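Local coordinates for protein carbohydrate oxidase (Microdochium nivale, PDB 3RJA) that oxidises the C1 hydroxyl of mono-, oligo- and polysaccharides to the corresponding lactones, using an FAD cofactor and reducing molecular oxygen to hydrogen peroxide, at residues A[71-76]-A[429-434]; A[150-155]-A[242-247]; A[37-42]-A[82-87]; A[161-166]-A[182-187]. All coordinates share one frame; numbering follows the deposited sequence.

Contact 1. Residues A[71-76]-A[429-434]; sequences SYASFG and ADPRMD. With FAD (flavin-adenine dinucleotide), chain B.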
# COMPACT_ATOMS: atom_id res chain seq x y z
N SER A 71 -1.09 8.25 1.59
CA SER A 71 -0.04 8.13 2.63
C SER A 71 -0.58 8.35 4.05
O SER A 71 -1.16 9.40 4.36
CB SER A 71 1.07 9.13 2.43
OG SER A 71 2.00 9.01 3.49
N TYR A 72 -0.37 7.35 4.92
CA TYR A 72 -0.86 7.43 6.30
C TYR A 72 -0.08 8.51 7.02
O TYR A 72 -0.53 9.02 8.04
CB TYR A 72 -0.70 6.09 7.00
CG TYR A 72 -1.60 4.97 6.50
CD1 TYR A 72 -2.61 5.18 5.55
CD2 TYR A 72 -1.46 3.67 7.03
CE1 TYR A 72 -3.46 4.13 5.15
CE2 TYR A 72 -2.26 2.64 6.64
CZ TYR A 72 -3.27 2.86 5.70
OH TYR A 72 -4.07 1.80 5.32
N ALA A 73 1.09 8.85 6.48
CA ALA A 73 1.96 9.89 7.04
C ALA A 73 1.86 11.27 6.34
O ALA A 73 2.58 12.22 6.71
CB ALA A 73 3.44 9.41 7.03
N SER A 74 0.97 11.38 5.35
CA SER A 74 0.92 12.57 4.48
C SER A 74 2.24 12.84 3.78
O SER A 74 2.60 14.01 3.59
CB SER A 74 0.50 13.83 5.26
OG SER A 74 -0.79 13.64 5.80
N PHE A 75 2.98 11.77 3.43
CA PHE A 75 4.24 11.96 2.74
C PHE A 75 4.11 12.56 1.32
O PHE A 75 5.10 13.01 0.74
CB PHE A 75 5.08 10.68 2.74
CG PHE A 75 5.69 10.34 4.09
CD1 PHE A 75 5.92 11.33 5.05
CD2 PHE A 75 6.07 9.03 4.38
CE1 PHE A 75 6.52 11.00 6.30
CE2 PHE A 75 6.68 8.68 5.62
CZ PHE A 75 6.89 9.69 6.59
N GLY A 76 2.89 12.56 0.75
CA GLY A 76 2.70 13.16 -0.57
C GLY A 76 2.93 14.67 -0.52
O GLY A 76 3.23 15.29 -1.56
N ALA A 429 2.49 3.56 6.09
CA ALA A 429 3.56 4.44 6.60
C ALA A 429 3.31 4.92 8.04
O ALA A 429 2.22 5.43 8.38
CB ALA A 429 3.73 5.65 5.68
N ASP A 430 4.34 4.79 8.87
CA ASP A 430 4.20 5.11 10.28
C ASP A 430 5.24 6.17 10.56
O ASP A 430 6.43 5.86 10.67
CB ASP A 430 4.42 3.83 11.11
CG ASP A 430 4.56 4.09 12.60
OD1 ASP A 430 4.45 5.26 13.04
OD2 ASP A 430 4.75 3.10 13.31
N PRO A 431 4.81 7.45 10.65
CA PRO A 431 5.82 8.53 10.71
C PRO A 431 6.53 8.66 12.04
O PRO A 431 7.47 9.47 12.14
CB PRO A 431 5.00 9.79 10.44
CG PRO A 431 3.60 9.44 10.99
CD PRO A 431 3.43 7.96 10.67
N ARG A 432 6.13 7.89 13.05
CA ARG A 432 6.75 8.06 14.38
C ARG A 432 8.03 7.22 14.56
O ARG A 432 8.18 6.48 15.53
CB ARG A 432 5.73 7.81 15.50
CG ARG A 432 4.71 8.95 15.58
CD ARG A 432 3.53 8.61 16.51
NE ARG A 432 3.89 8.54 17.93
CZ ARG A 432 4.12 7.41 18.61
NH1 ARG A 432 4.05 6.20 18.04
NH2 ARG A 432 4.41 7.50 19.91
N MET A 433 8.91 7.32 13.57
CA MET A 433 10.23 6.69 13.58
C MET A 433 11.22 7.64 12.86
O MET A 433 10.86 8.27 11.86
CB MET A 433 10.19 5.34 12.86
CG MET A 433 9.31 4.23 13.52
SD MET A 433 9.25 2.68 12.54
CE MET A 433 8.40 3.20 11.05
N ASP A 434 12.45 7.74 13.37
CA ASP A 434 13.42 8.62 12.73
C ASP A 434 13.84 8.00 11.39
O ASP A 434 13.55 6.83 11.14
CB ASP A 434 14.60 8.94 13.65
CG ASP A 434 15.54 7.75 13.91
OD1 ASP A 434 15.72 6.86 13.06
OD2 ASP A 434 16.15 7.74 14.99
PA FAD B . 0.37 9.40 -1.89
O1A FAD B . -0.07 10.32 -3.00
O2A FAD B . 0.15 9.93 -0.50
O5B FAD B . 1.93 9.08 -2.08
C5B FAD B . 2.53 8.04 -1.32
C4B FAD B . 4.06 8.11 -1.50
O4B FAD B . 4.40 7.86 -2.86
C3B FAD B . 4.63 9.49 -1.16
O3B FAD B . 5.98 9.33 -0.73
C2B FAD B . 4.64 10.16 -2.53
O2B FAD B . 5.51 11.25 -2.69
C1B FAD B . 5.04 8.98 -3.41
N9A FAD B . 4.56 9.18 -4.78
C8A FAD B . 3.29 9.56 -5.19
N7A FAD B . 3.31 9.62 -6.55
C5A FAD B . 4.54 9.28 -6.98
C6A FAD B . 5.08 9.19 -8.27
N6A FAD B . 4.34 9.45 -9.36
N1A FAD B . 6.40 8.78 -8.38
C2A FAD B . 7.17 8.52 -7.25
N3A FAD B . 6.65 8.65 -5.98
C4A FAD B . 5.34 9.01 -5.87
N1 FAD B . -2.18 -0.81 0.79
C2 FAD B . -2.08 -2.12 0.31
O2 FAD B . -0.99 -2.62 0.01
N3 FAD B . -3.27 -2.82 0.10
C4 FAD B . -4.54 -2.29 0.23
O4 FAD B . -5.55 -2.95 -0.08
C4X FAD B . -4.60 -0.91 0.80
N5 FAD B . -5.77 -0.32 0.99
C5X FAD B . -5.86 0.99 1.41
C6 FAD B . -7.12 1.63 1.51
C7 FAD B . -7.21 2.98 1.80
C7M FAD B . -8.58 3.67 1.93
C8 FAD B . -6.02 3.75 1.87
C8M FAD B . -6.07 5.23 2.16
C9 FAD B . -4.78 3.12 1.84
C9A FAD B . -4.67 1.74 1.59
N10 FAD B . -3.42 1.10 1.41
C10 FAD B . -3.35 -0.25 1.10
C1' FAD B . -2.16 1.89 1.61
C2' FAD B . -1.63 2.40 0.28
O2' FAD B . -1.05 1.32 -0.44
C3' FAD B . -0.56 3.44 0.52
O3' FAD B . -1.04 4.45 1.37
C4' FAD B . -0.10 4.02 -0.83
O4' FAD B . 1.21 4.48 -0.70
C5' FAD B . -1.03 5.13 -1.32
O5' FAD B . -0.58 5.60 -2.56
P FAD B . -1.05 7.09 -3.03
O1P FAD B . -0.55 7.37 -4.42
O2P FAD B . -2.57 7.21 -2.90
O3P FAD B . -0.34 7.96 -1.89
O HOH W 1 0.69 4.78 3.82

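Contact 2. Residues A[150-155]-A[242-247]; sequences SHMHGL and PREVNF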
# COMPACT_ATOMS: atom_id res chain seq x y z
N SER A 150 -3.49 -11.15 -4.52
CA SER A 150 -2.03 -11.26 -4.39
C SER A 150 -1.52 -12.69 -4.23
O SER A 150 -0.46 -13.00 -4.73
CB SER A 150 -1.48 -10.40 -3.26
OG SER A 150 -1.61 -9.03 -3.56
N HIS A 151 -2.27 -13.56 -3.55
CA HIS A 151 -1.77 -14.94 -3.36
C HIS A 151 -1.71 -15.62 -4.75
O HIS A 151 -0.78 -16.37 -5.08
CB HIS A 151 -2.67 -15.69 -2.40
CG HIS A 151 -2.06 -16.92 -1.78
ND1 HIS A 151 -2.24 -18.18 -2.33
CD2 HIS A 151 -1.38 -17.10 -0.63
CE1 HIS A 151 -1.63 -19.07 -1.56
NE2 HIS A 151 -1.10 -18.45 -0.52
N MET A 152 -2.74 -15.34 -5.55
CA MET A 152 -2.87 -15.86 -6.90
C MET A 152 -1.95 -15.19 -7.94
O MET A 152 -1.42 -15.86 -8.82
CB MET A 152 -4.33 -15.70 -7.35
CG MET A 152 -4.60 -16.16 -8.77
SD MET A 152 -4.61 -17.97 -8.86
CE MET A 152 -4.93 -18.20 -10.63
N HIS A 153 -1.80 -13.87 -7.87
CA HIS A 153 -1.18 -13.12 -8.99
C HIS A 153 -0.08 -12.14 -8.58
O HIS A 153 0.43 -11.43 -9.42
CB HIS A 153 -2.25 -12.32 -9.76
CG HIS A 153 -3.07 -13.14 -10.71
ND1 HIS A 153 -2.51 -13.92 -11.71
CD2 HIS A 153 -4.41 -13.26 -10.85
CE1 HIS A 153 -3.47 -14.52 -12.38
NE2 HIS A 153 -4.63 -14.13 -11.88
N GLY A 154 0.23 -12.07 -7.30
CA GLY A 154 1.36 -11.24 -6.84
C GLY A 154 1.00 -9.80 -6.51
O GLY A 154 -0.18 -9.42 -6.50
N LEU A 155 2.02 -9.00 -6.19
CA LEU A 155 1.84 -7.59 -5.81
C LEU A 155 1.53 -6.71 -7.03
O LEU A 155 1.89 -7.05 -8.18
CB LEU A 155 3.10 -7.07 -5.11
CG LEU A 155 3.58 -7.87 -3.85
CD1 LEU A 155 4.84 -7.24 -3.30
CD2 LEU A 155 2.52 -7.93 -2.73
N PRO A 242 -3.60 -23.44 -1.45
CA PRO A 242 -3.35 -23.38 -2.88
C PRO A 242 -3.20 -21.93 -3.33
O PRO A 242 -3.64 -21.02 -2.64
CB PRO A 242 -4.60 -24.02 -3.49
CG PRO A 242 -5.09 -24.94 -2.40
CD PRO A 242 -4.85 -24.15 -1.15
N ARG A 243 -2.54 -21.75 -4.46
CA ARG A 243 -2.41 -20.46 -5.13
C ARG A 243 -3.72 -19.69 -5.23
O ARG A 243 -3.76 -18.50 -4.95
CB ARG A 243 -1.87 -20.72 -6.55
CG ARG A 243 -1.37 -19.49 -7.24
CD ARG A 243 -0.99 -19.80 -8.71
NE ARG A 243 -0.67 -18.56 -9.39
CZ ARG A 243 -0.74 -18.37 -10.71
NH1 ARG A 243 -1.13 -19.36 -11.52
NH2 ARG A 243 -0.42 -17.18 -11.21
N GLU A 244 -4.80 -20.39 -5.61
CA GLU A 244 -6.11 -19.77 -5.85
C GLU A 244 -6.77 -19.12 -4.60
O GLU A 244 -7.78 -18.41 -4.73
CB GLU A 244 -7.10 -20.80 -6.43
CG GLU A 244 -6.81 -21.30 -7.85
CD GLU A 244 -5.60 -22.25 -7.91
OE1 GLU A 244 -5.29 -22.92 -6.88
OE2 GLU A 244 -4.97 -22.32 -8.98
N VAL A 245 -6.26 -19.40 -3.40
CA VAL A 245 -6.91 -18.87 -2.20
C VAL A 245 -6.19 -17.62 -1.70
O VAL A 245 -4.97 -17.60 -1.55
CB VAL A 245 -7.12 -19.94 -1.10
CG1 VAL A 245 -5.89 -20.10 -0.21
CG2 VAL A 245 -8.33 -19.57 -0.26
N ASN A 246 -6.96 -16.56 -1.50
CA ASN A 246 -6.40 -15.27 -1.04
C ASN A 246 -7.15 -14.91 0.20
O ASN A 246 -8.40 -14.83 0.16
CB ASN A 246 -6.60 -14.15 -2.07
CG ASN A 246 -6.10 -14.51 -3.44
OD1 ASN A 246 -5.03 -14.05 -3.86
ND2 ASN A 246 -6.86 -15.31 -4.16
N PHE A 247 -6.47 -14.71 1.33
CA PHE A 247 -7.26 -14.37 2.52
C PHE A 247 -6.48 -13.69 3.62
O PHE A 247 -5.23 -13.58 3.57
CB PHE A 247 -8.02 -15.63 3.05
CG PHE A 247 -7.15 -16.63 3.80
CD1 PHE A 247 -6.27 -17.48 3.13
CD2 PHE A 247 -7.24 -16.73 5.18
CE1 PHE A 247 -5.49 -18.43 3.84
CE2 PHE A 247 -6.45 -17.68 5.91
CZ PHE A 247 -5.59 -18.52 5.24

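Contact 3. Residues A[37-42]-A[82-87]; sequences PTAIAQ and GHLMVQ. With ABL ((2R,3R,4R,5R)-4,5-dihydroxy-2-(hydroxymethyl)-6-oxopiperidin-3-yl beta-D-glucopyranoside), chain H.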
# COMPACT_ATOMS: atom_id res chain seq x y z
N PRO A 37 1.94 23.10 1.69
CA PRO A 37 3.01 23.18 0.67
C PRO A 37 3.28 24.64 0.35
O PRO A 37 2.40 25.49 0.57
CB PRO A 37 2.42 22.47 -0.56
CG PRO A 37 1.19 21.80 -0.09
CD PRO A 37 0.71 22.50 1.17
N THR A 38 4.48 24.97 -0.11
CA THR A 38 4.68 26.34 -0.54
C THR A 38 3.81 26.68 -1.77
O THR A 38 3.35 27.82 -1.93
CB THR A 38 6.14 26.71 -0.78
OG1 THR A 38 6.20 28.10 -1.08
CG2 THR A 38 6.77 25.91 -1.93
N ALA A 39 3.60 25.67 -2.63
CA ALA A 39 2.74 25.81 -3.79
C ALA A 39 2.30 24.44 -4.27
O ALA A 39 3.00 23.46 -4.03
CB ALA A 39 3.49 26.58 -4.94
N ILE A 40 1.15 24.38 -4.95
CA ILE A 40 0.67 23.15 -5.54
C ILE A 40 0.60 23.28 -7.07
O ILE A 40 -0.18 24.09 -7.58
CB ILE A 40 -0.71 22.75 -5.00
CG1 ILE A 40 -0.74 22.80 -3.45
CG2 ILE A 40 -1.10 21.34 -5.50
CD1 ILE A 40 -2.14 22.38 -2.87
N ALA A 41 1.43 22.47 -7.76
CA ALA A 41 1.43 22.35 -9.23
C ALA A 41 0.48 21.22 -9.61
O ALA A 41 0.75 20.04 -9.33
CB ALA A 41 2.82 22.04 -9.75
N GLN A 42 -0.64 21.58 -10.24
CA GLN A 42 -1.66 20.59 -10.60
C GLN A 42 -1.37 20.19 -12.06
O GLN A 42 -1.88 20.82 -13.01
CB GLN A 42 -3.06 21.19 -10.46
CG GLN A 42 -4.19 20.15 -10.52
CD GLN A 42 -5.56 20.80 -10.63
OE1 GLN A 42 -6.28 20.97 -9.63
NE2 GLN A 42 -5.94 21.15 -11.84
N GLY A 82 6.05 23.34 3.38
CA GLY A 82 6.97 24.11 2.52
C GLY A 82 7.58 23.46 1.29
O GLY A 82 8.52 24.03 0.65
N HIS A 83 7.10 22.28 0.92
CA HIS A 83 7.59 21.64 -0.30
C HIS A 83 6.77 22.17 -1.46
O HIS A 83 5.63 22.65 -1.29
CB HIS A 83 7.44 20.10 -0.26
CG HIS A 83 8.38 19.41 0.69
ND1 HIS A 83 8.81 18.11 0.48
CD2 HIS A 83 8.96 19.82 1.84
CE1 HIS A 83 9.62 17.76 1.47
NE2 HIS A 83 9.73 18.77 2.31
N LEU A 84 7.34 22.04 -2.65
CA LEU A 84 6.59 22.13 -3.88
C LEU A 84 5.83 20.80 -3.97
O LEU A 84 6.45 19.73 -3.93
CB LEU A 84 7.55 22.30 -5.08
CG LEU A 84 6.88 22.36 -6.46
CD1 LEU A 84 5.73 23.36 -6.47
CD2 LEU A 84 7.93 22.78 -7.52
N MET A 85 4.51 20.87 -4.05
CA MET A 85 3.74 19.62 -4.17
C MET A 85 3.28 19.49 -5.61
O MET A 85 2.64 20.38 -6.16
CB MET A 85 2.55 19.56 -3.17
CG MET A 85 1.90 18.15 -3.07
SD MET A 85 0.63 17.97 -1.79
CE MET A 85 -0.73 18.90 -2.51
N VAL A 86 3.66 18.37 -6.22
CA VAL A 86 3.25 18.02 -7.58
C VAL A 86 2.02 17.16 -7.45
O VAL A 86 2.12 15.96 -7.12
CB VAL A 86 4.36 17.28 -8.34
CG1 VAL A 86 3.92 16.85 -9.74
CG2 VAL A 86 5.65 18.13 -8.40
N GLN A 87 0.85 17.79 -7.67
CA GLN A 87 -0.46 17.17 -7.47
C GLN A 87 -0.84 16.43 -8.77
O GLN A 87 -1.01 17.08 -9.81
CB GLN A 87 -1.50 18.26 -7.17
CG GLN A 87 -2.93 17.77 -7.08
CD GLN A 87 -3.10 16.70 -5.99
OE1 GLN A 87 -2.38 16.70 -4.99
NE2 GLN A 87 -4.06 15.81 -6.18
C1A ABL H . -7.03 26.14 -8.86
O1A ABL H . -6.88 26.21 -7.61
C2A ABL H . -8.08 26.97 -9.59
O2A ABL H . -9.13 27.22 -8.66
C3A ABL H . -8.67 26.19 -10.77
O3A ABL H . -9.56 27.06 -11.49
C4A ABL H . -7.58 25.72 -11.69
O1 ABL H . -8.13 24.98 -12.79
C5A ABL H . -6.76 24.70 -10.86
N5 ABL H . -6.27 25.32 -9.61
C6A ABL H . -5.52 24.25 -11.65
O6A ABL H . -5.00 25.32 -12.43
C1 ABL H . -8.02 25.44 -14.16
C2 ABL H . -8.66 24.40 -15.09
O2 ABL H . -8.00 23.13 -14.96
C3 ABL H . -8.59 24.86 -16.54
O3 ABL H . -9.37 23.96 -17.31
C4 ABL H . -9.08 26.33 -16.68
O4 ABL H . -8.80 26.82 -17.98
C5 ABL H . -8.40 27.24 -15.64
O5 ABL H . -8.68 26.68 -14.35
C6 ABL H . -8.78 28.72 -15.73
O6 ABL H . -10.16 28.99 -15.64

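Contact 4. Residues A[161-166]-A[182-187]; sequences VGVTVV and DLFWGI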
# COMPACT_ATOMS: atom_id res chain seq x y z
N VAL A 161 6.31 -3.53 -15.72
CA VAL A 161 7.34 -3.95 -16.70
C VAL A 161 8.12 -2.75 -17.25
O VAL A 161 9.11 -2.93 -17.95
CB VAL A 161 6.75 -4.79 -17.87
CG1 VAL A 161 6.15 -6.08 -17.32
CG2 VAL A 161 5.69 -3.98 -18.69
N GLY A 162 7.67 -1.54 -16.92
CA GLY A 162 8.47 -0.35 -17.25
C GLY A 162 7.90 0.94 -16.67
O GLY A 162 6.73 0.98 -16.26
N VAL A 163 8.72 1.98 -16.63
CA VAL A 163 8.27 3.31 -16.20
C VAL A 163 8.98 4.39 -17.00
O VAL A 163 10.10 4.20 -17.48
CB VAL A 163 8.50 3.57 -14.66
CG1 VAL A 163 7.47 2.81 -13.80
CG2 VAL A 163 9.95 3.22 -14.23
N THR A 164 8.29 5.52 -17.15
CA THR A 164 8.92 6.76 -17.56
C THR A 164 9.10 7.54 -16.27
O THR A 164 8.18 7.63 -15.45
CB THR A 164 8.02 7.52 -18.56
OG1 THR A 164 7.78 6.68 -19.70
CG2 THR A 164 8.69 8.81 -19.04
N VAL A 165 10.27 8.10 -16.06
CA VAL A 165 10.54 8.73 -14.76
C VAL A 165 11.15 10.11 -14.98
O VAL A 165 12.07 10.26 -15.80
CB VAL A 165 11.51 7.89 -13.92
CG1 VAL A 165 11.63 8.43 -12.48
CG2 VAL A 165 11.10 6.44 -13.90
N VAL A 166 10.67 11.10 -14.25
CA VAL A 166 11.32 12.42 -14.16
C VAL A 166 12.32 12.40 -13.02
O VAL A 166 11.92 12.18 -11.85
CB VAL A 166 10.27 13.56 -13.93
CG1 VAL A 166 10.97 14.94 -13.79
CG2 VAL A 166 9.27 13.58 -15.04
N ASP A 182 18.89 -0.70 -12.86
CA ASP A 182 19.16 -0.32 -11.49
C ASP A 182 18.09 0.64 -10.94
O ASP A 182 17.63 0.47 -9.79
CB ASP A 182 20.58 0.26 -11.30
CG ASP A 182 20.88 1.52 -12.17
OD1 ASP A 182 20.27 1.74 -13.26
OD2 ASP A 182 21.78 2.27 -11.77
N LEU A 183 17.68 1.61 -11.76
CA LEU A 183 16.61 2.53 -11.40
C LEU A 183 15.30 1.75 -11.27
O LEU A 183 14.57 1.92 -10.29
CB LEU A 183 16.44 3.62 -12.46
CG LEU A 183 15.32 4.64 -12.27
CD1 LEU A 183 15.36 5.29 -10.88
CD2 LEU A 183 15.40 5.73 -13.36
N PHE A 184 15.05 0.89 -12.25
CA PHE A 184 13.88 0.00 -12.31
C PHE A 184 13.72 -0.81 -11.01
O PHE A 184 12.61 -0.94 -10.46
CB PHE A 184 14.01 -0.93 -13.53
CG PHE A 184 12.75 -1.65 -13.89
CD1 PHE A 184 11.57 -0.95 -14.14
CD2 PHE A 184 12.75 -3.03 -13.98
CE1 PHE A 184 10.40 -1.62 -14.47
CE2 PHE A 184 11.60 -3.71 -14.31
CZ PHE A 184 10.43 -3.00 -14.59
N TRP A 185 14.84 -1.33 -10.52
CA TRP A 185 14.87 -2.13 -9.29
C TRP A 185 14.39 -1.29 -8.09
O TRP A 185 13.52 -1.73 -7.31
CB TRP A 185 16.31 -2.65 -9.06
CG TRP A 185 16.49 -3.56 -7.88
CD1 TRP A 185 16.34 -4.92 -7.88
CD2 TRP A 185 16.85 -3.20 -6.54
NE1 TRP A 185 16.60 -5.42 -6.63
CE2 TRP A 185 16.92 -4.39 -5.79
CE3 TRP A 185 17.14 -1.98 -5.91
CZ2 TRP A 185 17.29 -4.41 -4.42
CZ3 TRP A 185 17.53 -2.00 -4.54
CH2 TRP A 185 17.56 -3.20 -3.82
N GLY A 186 14.96 -0.08 -7.95
CA GLY A 186 14.54 0.85 -6.91
C GLY A 186 13.11 1.32 -7.04
O GLY A 186 12.42 1.48 -6.02
N ILE A 187 12.64 1.55 -8.27
CA ILE A 187 11.27 2.03 -8.45
C ILE A 187 10.30 0.95 -7.94
O ILE A 187 9.25 1.28 -7.33
CB ILE A 187 10.97 2.39 -9.93
CG1 ILE A 187 11.75 3.64 -10.39
CG2 ILE A 187 9.47 2.54 -10.20
CD1 ILE A 187 11.48 4.93 -9.66

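Contact 1. Residues A[71-76]-A[429-434]
Small apolar groups join residues 71-76 to residues 429-434: the methyl of Ala73 packs on the Pro431 ring, CB to CB 3.8 Å, and on the methyl of Ala429, CB to CB 4.0 Å. The Phe75 ring lies alongside, its CE2 4.2 Å from Ala429 CB, and Ala73 CB sits over the centre of one ring face. Alanine suits both places, since the two loops meet over a short distance.

Polar links across the gap run through water. A water bound between the loops accepts from Tyr72 N at 3.0 Å and from Ala429 N, and also meets the ribityl O3' of FAD. Ser71 opens a type I turn that ends at Ser74, and its OG, anti to the backbone N (chi1 177°), accepts from Phe75 N, just past the turn, at 2.9 Å and from Ala73 N, the latter an ST turn. An alanine here would probably leave both N-H groups without their acceptor and let the loop beside the FAD phosphate shift.

The cofactor is held directly by Ser71 N, which donates to FAD O2A at 3.0 Å. Tyr72 CE1 approaches FAD C9 to 3.7 Å, while its OH bonds to Gln387 and to N5 of the substrate analogue.

A loop of the FAD-binding domain and one of the berberine-like region thus meet at the wall of the active site, joined by apolar packing and a shared water, with a backbone N-H given to the cofactor.

Contact 2. Residues A[150-155]-A[242-247]
Asn246 OD1 takes two backbone N-H groups of the short helix 150-153: Met152 N donates at 3.1 Å with an angle of 157°, and His151 N adds a weak, bent bond. The contact thereby docks this helix of the FAD-binding domain against the start of strand 245-251, in the large eight-stranded antiparallel sheet. Asparagine suits the place because its amide works both ways: ND2 donates to Leu262 O on the neighbouring strand, while OD1 serves the helix.

The His151 side chain reaches over the turn from Pro242 to Val245, its CG anti to the backbone N (chi1 -161°). Its ND1 donates to Arg243 O at 3.0 Å in an almost straight bond of 171°, the oxygen lying in the ring plane, though ND1 comes from above the Arg243 carbonyl plane and not along a lone pair; Val245 O sits over one ring face, 3.0 Å from CG.

At the other end the long, extended Arg243 side chain brings its guanidinium to Met152 O, which receives weak bonds from NE and NH2. His153 turns to Phe205, with which its ring stacks. Flexible Met152 bends at chi2, so that SD rests 3.8 Å from Glu244 CA and its CE methyl lies over one face of the Arg243 guanidinium, offset toward its rim.

Contact 3. Residues A[37-42]-A[82-87]
Ile40 and Met85 lie side by side and point the same way, on one face of the small parallel sheet of the FAD-binding domain, where strand 39-42 pairs with the central strand 84-87. Met85 leaves its strand with CG anti to the backbone N and then bends at its last torsion (chi3 73°), which swings the CE methyl back to within 3.8 Å of Ile40 CD1. The flexible thioether thus packs along the branched isoleucine. On the same face Ile40 CG2 lies 3.5 Å from Gln87 CB; the Gln87 chain bends at chi2 (59°), leading its amide away to Asp89 and Lys66, with which it bonds. Pro37 continues the row, crossing Met85 obliquely, CB to CB 3.9 Å.

The other face carries Ala39 and Leu84, whose CD1 stands 4.2 Å from Ala39 CB; small Ala39 and the leucine both touch Ile3 of helix 2-9, which covers this side.

Back on the face of Ile40 and Met85, Gln42 ends the row with its chain extended, and its CD lies 3.6 Å from C6A of a bound sugar analogue, in a pocket distinct from the one at the flavin. An alanine here would probably leave that hydroxymethyl carbon without its packing partner and open a gap beside the sugar.

Between the two faces the backbones pair in the staggered pattern of parallel strands. Met85 N donates to Ala39 O, Met85 O accepts from Ala41 N at 2.9 Å, and Gln87 N closes the ladder on Ala41 O at 2.8 Å.

Contact 4. Residues A[161-166]-A[182-187]
Phe184 makes the closest approach to the strand, its ring tip lying against bare backbone: CZ is 3.5 Å from Val161 C, and CE1 is 3.6 Å from Gly162 CA. With CG anti to the backbone N (chi1 -167°), the ring extends from helix 181-190 along the strand rather than into the middle of the interface. Val163 CG2 meets its edge, near the ring plane. This is also the end nearer to solvent: Val161 is exposed and points its side chain away from the helix. Val161 and Gly162 form a classic beta bulge opposite Lys201.

The buried half is more widely spaced. Val163 and Ile187 set branched methyls against each other, CG2 to CG2 4.1 Å, and Val165 CG2 meets Leu183 CD2 at 4.4 Å. Beta-branched valines suit the strand, while leucine and isoleucine one helical turn apart supply the matching apolar side of the helix. Neighbours complete this layer: Phe194 touches both Leu183 and Ile187, and Val197 and Trp200 touch Val163.

Every link between the two segments is apolar or van der Waals. The helix runs almost at a right angle to the strand, 97° between their directions, with the axes 9.4 Å apart. After the hairpin of strands 160-166 and 172-176, the chain thus lays helix 181-190 across one face of the antiparallel sheet before strand 196-206 returns to it, an alpha+beta arrangement in the FAD-binding part of the fold.

Overall arrangement
Contact 1 lies at the active site, touching both FAD and the sugar analogue bound beside it. Contact 3 is its neighbour, 18 Å away between centres; the two touch where Gly76 O packs 3.5 Å from Met85 CG, and their segments alternate along the chain. Contact 3 also borders the second sugar-analogue pocket. Contact 4 lies about 8 Å from contact 3 at the nearest atoms, with the Ile187 side chain about 6 Å from FAD. Contact 2 lies 28 Å from contact 1 between centres and across the chain's centre from it, yet the Ser150 side chain is about 7 Å from FAD.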